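Local coordinates for Blr6230 protein (Bradyrhizobium diazoefficiens USDA 110, PDB 5NGG), which probably hydrolyses beta-lactam antibiotics, as a zinc-dependent metallo-beta-lactamase of subclass B3, at residues His172-Met186 with Val197-Arg209. Sequence-based numbering, arbitrary orientation.
Sequences HATPGHSPGCTSWEM and VLFFCSGTVALNR. With ZN (zinc ion), chain E; ZN (zinc ion), chain D; ACT (acetate ion), chain F.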
loop_
_atom_site.group_PDB
_atom_site.type_symbol
_atom_site.label_atom_id
_atom_site.label_comp_id
_atom_site.label_asym_id
_atom_site.label_seq_id
_atom_site.Cartn_x
_atom_site.Cartn_y
_atom_site.Cartn_z
ATOM N N HIS A 172 -11.508 3.454 1.152
ATOM C CA HIS A 172 -12.309 2.245 1.318
ATOM C C HIS A 172 -11.707 1.370 2.401
ATOM O O HIS A 172 -10.518 1.073 2.368
ATOM C CB HIS A 172 -12.372 1.451 0.026
ATOM C CG HIS A 172 -13.080 2.148 -1.072
ATOM N ND1 HIS A 172 -14.442 2.079 -1.247
ATOM C CD2 HIS A 172 -12.610 2.964 -2.033
ATOM C CE1 HIS A 172 -14.781 2.804 -2.296
ATOM N NE2 HIS A 172 -13.684 3.346 -2.794
ATOM N N ALA A 173 -12.532 0.924 3.345
ATOM C CA ALA A 173 -12.058 0.056 4.416
ATOM C C ALA A 173 -11.959 -1.356 3.885
ATOM O O ALA A 173 -12.963 -1.972 3.534
ATOM C CB ALA A 173 -12.992 0.133 5.612
ATOM N N THR A 174 -10.726 -1.859 3.796
ATOM C CA THR A 174 -10.443 -3.182 3.270
ATOM C C THR A 174 -9.520 -3.913 4.261
ATOM O O THR A 174 -8.408 -4.323 3.904
ATOM C CB THR A 174 -9.806 -3.102 1.864
ATOM O OG1 THR A 174 -8.739 -2.145 1.875
ATOM C CG2 THR A 174 -10.809 -2.652 0.831
ATOM N N PRO A 175 -10.009 -4.129 5.506
ATOM C CA PRO A 175 -9.190 -4.751 6.539
ATOM C C PRO A 175 -8.874 -6.218 6.284
ATOM O O PRO A 175 -9.486 -6.870 5.438
ATOM C CB PRO A 175 -10.048 -4.599 7.801
ATOM C CG PRO A 175 -11.450 -4.642 7.277
ATOM C CD PRO A 175 -11.366 -3.817 6.009
ATOM N N GLY A 176 -7.917 -6.721 7.049
ATOM C CA GLY A 176 -7.493 -8.127 7.019
ATOM C C GLY A 176 -5.995 -8.166 7.139
ATOM O O GLY A 176 -5.447 -8.559 8.175
ATOM N N HIS A 177 -5.299 -7.697 6.104
ATOM C CA HIS A 177 -3.852 -7.687 6.150
ATOM C C HIS A 177 -3.359 -6.797 7.328
ATOM O O HIS A 177 -2.323 -7.093 7.940
ATOM C CB HIS A 177 -3.292 -7.244 4.785
ATOM C CG HIS A 177 -1.804 -7.225 4.725
ATOM N ND1 HIS A 177 -1.035 -8.331 4.452
ATOM C CD2 HIS A 177 -0.944 -6.217 4.952
ATOM C CE1 HIS A 177 0.246 -7.981 4.485
ATOM N NE2 HIS A 177 0.330 -6.710 4.804
ATOM N N SER A 178 -4.084 -5.712 7.607
ATOM C CA SER A 178 -3.957 -4.978 8.862
ATOM C C SER A 178 -5.365 -4.559 9.269
ATOM O O SER A 178 -6.272 -4.541 8.425
ATOM C CB SER A 178 -3.048 -3.751 8.711
ATOM O OG SER A 178 -3.715 -2.702 8.008
ATOM N N PRO A 179 -5.561 -4.190 10.539
ATOM C CA PRO A 179 -6.923 -3.840 10.953
ATOM C C PRO A 179 -7.484 -2.578 10.294
ATOM O O PRO A 179 -8.705 -2.474 10.113
ATOM C CB PRO A 179 -6.822 -3.720 12.482
ATOM C CG PRO A 179 -5.385 -3.480 12.745
ATOM C CD PRO A 179 -4.639 -4.242 11.692
ATOM N N GLY A 180 -6.601 -1.646 9.966
ATOM C CA GLY A 180 -6.975 -0.369 9.359
ATOM C C GLY A 180 -6.591 -0.231 7.895
ATOM O O GLY A 180 -6.593 0.888 7.378
ATOM N N CYS A 181 -6.337 -1.354 7.220
ATOM C CA CYS A 181 -5.929 -1.380 5.813
ATOM C C CYS A 181 -6.972 -0.605 4.970
ATOM O O CYS A 181 -8.183 -0.929 5.039
ATOM C CB CYS A 181 -5.866 -2.861 5.401
ATOM S SG CYS A 181 -4.727 -3.403 4.104
ATOM N N THR A 182 -6.487 0.404 4.244
ATOM C CA THR A 182 -7.337 1.326 3.495
ATOM C C THR A 182 -6.898 1.326 2.046
ATOM O O THR A 182 -5.739 1.605 1.728
ATOM C CB THR A 182 -7.235 2.739 4.081
ATOM O OG1 THR A 182 -7.625 2.700 5.469
ATOM C CG2 THR A 182 -8.134 3.722 3.342
ATOM N N SER A 183 -7.833 1.023 1.163
ATOM C CA SER A 183 -7.630 1.112 -0.276
ATOM C C SER A 183 -8.167 2.449 -0.766
ATOM O O SER A 183 -9.256 2.857 -0.395
ATOM C CB SER A 183 -8.341 -0.043 -0.981
ATOM O OG SER A 183 -7.788 -1.300 -0.578
ATOM N N TRP A 184 -7.379 3.146 -1.580
ATOM C CA TRP A 184 -7.701 4.522 -1.959
ATOM C C TRP A 184 -8.099 4.608 -3.436
ATOM O O TRP A 184 -7.352 4.163 -4.301
ATOM C CB TRP A 184 -6.472 5.396 -1.724
ATOM C CG TRP A 184 -6.092 5.582 -0.292
ATOM C CD1 TRP A 184 -5.149 4.898 0.424
ATOM C CD2 TRP A 184 -6.676 6.514 0.608
ATOM N NE1 TRP A 184 -5.097 5.364 1.698
ATOM C CE2 TRP A 184 -6.018 6.368 1.845
ATOM C CE3 TRP A 184 -7.677 7.486 0.487
ATOM C CZ2 TRP A 184 -6.318 7.178 2.946
ATOM C CZ3 TRP A 184 -7.982 8.252 1.566
ATOM C CH2 TRP A 184 -7.294 8.116 2.782
ATOM N N GLU A 185 -9.269 5.185 -3.699
ATOM C CA GLU A 185 -9.783 5.310 -5.061
ATOM C C GLU A 185 -9.639 6.743 -5.571
ATOM O O GLU A 185 -9.903 7.707 -4.853
ATOM C CB GLU A 185 -11.249 4.907 -5.077
ATOM C CG GLU A 185 -11.902 4.959 -6.442
ATOM C CD GLU A 185 -13.361 4.537 -6.427
ATOM O OE1 GLU A 185 -13.937 4.277 -5.329
ATOM O OE2 GLU A 185 -13.940 4.500 -7.545
ATOM N N MET A 186 -9.236 6.882 -6.828
ATOM C CA MET A 186 -9.205 8.210 -7.468
ATOM C C MET A 186 -9.401 8.083 -8.956
ATOM O O MET A 186 -9.180 7.033 -9.540
ATOM C CB MET A 186 -7.933 9.000 -7.177
ATOM C CG MET A 186 -6.664 8.403 -7.747
ATOM S SD MET A 186 -5.216 9.469 -7.525
ATOM C CE MET A 186 -5.496 10.671 -8.820
ATOM N N VAL A 197 -8.896 4.451 -10.512
ATOM C CA VAL A 197 -7.691 3.813 -9.967
ATOM C C VAL A 197 -7.974 3.371 -8.533
ATOM O O VAL A 197 -8.579 4.137 -7.775
ATOM C CB VAL A 197 -6.519 4.811 -9.975
ATOM C CG1 VAL A 197 -5.257 4.185 -9.377
ATOM C CG2 VAL A 197 -6.249 5.358 -11.372
ATOM N N LEU A 198 -7.521 2.170 -8.168
ATOM C CA LEU A 198 -7.502 1.765 -6.763
ATOM C C LEU A 198 -6.090 1.478 -6.349
ATOM O O LEU A 198 -5.454 0.562 -6.875
ATOM C CB LEU A 198 -8.378 0.545 -6.498
ATOM C CG LEU A 198 -8.646 0.237 -5.019
ATOM C CD1 LEU A 198 -9.572 1.274 -4.416
ATOM C CD2 LEU A 198 -9.178 -1.166 -4.831
ATOM N N PHE A 199 -5.612 2.206 -5.323
ATOM C CA PHE A 199 -4.414 1.803 -4.588
ATOM C C PHE A 199 -4.906 0.773 -3.555
ATOM O O PHE A 199 -5.333 1.126 -2.453
ATOM C CB PHE A 199 -3.778 3.003 -3.900
ATOM C CG PHE A 199 -3.306 4.084 -4.839
ATOM C CD1 PHE A 199 -4.147 5.129 -5.238
ATOM C CD2 PHE A 199 -1.996 4.105 -5.291
ATOM C CE1 PHE A 199 -3.676 6.142 -6.058
ATOM C CE2 PHE A 199 -1.536 5.095 -6.124
ATOM C CZ PHE A 199 -2.384 6.110 -6.512
ATOM N N PHE A 200 -4.900 -0.498 -3.954
ATOM C CA PHE A 200 -5.364 -1.586 -3.102
ATOM C C PHE A 200 -4.367 -1.739 -1.952
ATOM O O PHE A 200 -3.167 -1.629 -2.151
ATOM C CB PHE A 200 -5.484 -2.860 -3.942
ATOM C CG PHE A 200 -5.929 -4.065 -3.151
ATOM C CD1 PHE A 200 -7.168 -4.077 -2.545
ATOM C CD2 PHE A 200 -5.099 -5.192 -3.008
ATOM C CE1 PHE A 200 -7.602 -5.172 -1.814
ATOM C CE2 PHE A 200 -5.512 -6.277 -2.247
ATOM C CZ PHE A 200 -6.766 -6.278 -1.659
ATOM N N CYS A 201 -4.870 -2.001 -0.750
ATOM C CA CYS A 201 -4.003 -1.936 0.418
ATOM C C CYS A 201 -3.141 -3.125 0.696
ATOM O O CYS A 201 -2.224 -2.977 1.500
ATOM C CB CYS A 201 -4.827 -1.590 1.664
ATOM S SG CYS A 201 -5.788 -2.935 2.327
ATOM N N SER A 202 -3.468 -4.269 0.112
ATOM C CA SER A 202 -2.883 -5.631 0.351
ATOM C C SER A 202 -3.929 -6.548 0.932
ATOM O O SER A 202 -4.605 -6.165 1.884
ATOM C CB SER A 202 -1.690 -5.726 1.302
ATOM O OG SER A 202 -1.385 -7.107 1.461
ATOM N N GLY A 203 -3.971 -7.779 0.419
ATOM C CA GLY A 203 -4.800 -8.839 0.990
ATOM C C GLY A 203 -4.063 -10.152 1.219
ATOM O O GLY A 203 -4.707 -11.204 1.277
ATOM N N THR A 204 -2.741 -10.100 1.367
ATOM C CA THR A 204 -1.946 -11.293 1.599
ATOM C C THR A 204 -2.018 -11.700 3.081
ATOM O O THR A 204 -2.224 -10.842 3.953
ATOM C CB THR A 204 -0.478 -11.079 1.232
ATOM O OG1 THR A 204 0.029 -10.056 2.065
ATOM C CG2 THR A 204 -0.301 -10.708 -0.251
ATOM N N VAL A 205 -1.830 -12.985 3.369
ATOM C CA VAL A 205 -1.719 -13.453 4.746
ATOM C C VAL A 205 -0.376 -13.048 5.362
ATOM O O VAL A 205 -0.328 -12.559 6.497
ATOM C CB VAL A 205 -1.954 -14.964 4.832
ATOM C CG1 VAL A 205 -1.689 -15.472 6.238
ATOM C CG2 VAL A 205 -3.402 -15.284 4.441
ATOM N N ALA A 206 0.708 -13.259 4.611
ATOM C CA ALA A 206 2.056 -12.814 4.984
ATOM C C ALA A 206 2.367 -13.304 6.411
ATOM O O ALA A 206 2.276 -14.515 6.643
ATOM C CB ALA A 206 2.175 -11.306 4.777
ATOM N N LEU A 207 2.728 -12.424 7.345
ATOM C CA LEU A 207 3.136 -12.810 8.697
ATOM C C LEU A 207 1.966 -12.945 9.663
ATOM O O LEU A 207 2.181 -13.263 10.822
ATOM C CB LEU A 207 4.154 -11.816 9.269
ATOM C CG LEU A 207 5.455 -11.690 8.499
ATOM C CD1 LEU A 207 6.306 -10.651 9.206
ATOM C CD2 LEU A 207 6.186 -13.032 8.381
ATOM N N ASN A 208 0.740 -12.673 9.227
ATOM C CA ASN A 208 -0.375 -12.683 10.172
ATOM C C ASN A 208 -0.779 -14.080 10.649
ATOM O O ASN A 208 -0.721 -15.056 9.903
ATOM C CB ASN A 208 -1.589 -12.005 9.557
ATOM C CG ASN A 208 -1.391 -10.517 9.395
ATOM O OD1 ASN A 208 -0.673 -9.862 10.185
ATOM N ND2 ASN A 208 -2.047 -9.944 8.410
ATOM N N ARG A 209 -1.182 -14.136 11.911
ATOM C CA ARG A 209 -1.751 -15.346 12.507
ATOM C C ARG A 209 -3.276 -15.228 12.400
ATOM O O ARG A 209 -3.867 -14.242 12.835
ATOM C CB ARG A 209 -1.333 -15.438 13.971
ATOM C CG ARG A 209 0.171 -15.553 14.165
ATOM C CD ARG A 209 0.551 -15.956 15.592
ATOM N NE ARG A 209 -0.044 -15.027 16.553
ATOM C CZ ARG A 209 0.471 -13.850 16.929
ATOM N NH1 ARG A 209 1.690 -13.476 16.558
ATOM N NH2 ARG A 209 -0.228 -13.057 17.741
HETATM ZN ZN ZN E . -15.907 1.035 -0.282
HETATM ZN ZN ZN D . 1.930 -5.452 5.164
HETATM C C ACT F . 2.159 -7.182 1.856
HETATM O O ACT F . 1.205 -7.756 1.310
HETATM O OXT ACT F . 2.143 -5.939 2.063
HETATM C CH3 ACT F . 3.335 -8.028 2.236
HETATM O O HOH W 1 -6.645 -6.657 3.748
HETATM O O HOH W 2 -1.187 -7.000 10.466
HETATM O O HOH W 3 3.640 -5.588 4.464
#
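One of the two active-site zinc ions of the metallo-beta-lactamase is held here by H177, whose ring is fixed by S202 and T204 of the loop 200-209. NE2 binds the metal, 2.1 Å away, and H101, H103 and a water complete the coordination. On the other ring nitrogen, ND1 donates an almost straight bond (173°) to T204 O at 2.8 Å; the acceptor lies in the ring plane and, with the metal on NE2, sets the turn of the imidazole. S202 covers one face, OG over the ring centre and CB making a CH-pi contact, while A206 CB meets the edge at CE1. S202 OG and T204 OG1 each donate to ACT O over 2.7 Å. N208 ND2 reaches H177 O at 2.9 Å from above the carbonyl plane, and a water links that carbonyl to N208 OD1, which also bonds Y136.

Toward the sheet, the C181-C201 disulfide (chi3 111°) links the chain just outside the two strands, at the open end of the antiparallel hairpin 182-190/193-199, part of the alpha-beta/beta-alpha sandwich of this superfamily. S183 OG accepts from C201 N at 3.0 Å and shares a hydrogen bond with T174 OG1. W184 and F199 form a hydrogen-bonded pair, as do M186 and V197. In one of its two conformers, M186 brings SD to the edge of the F199 ring, 3.9 Å from CE1.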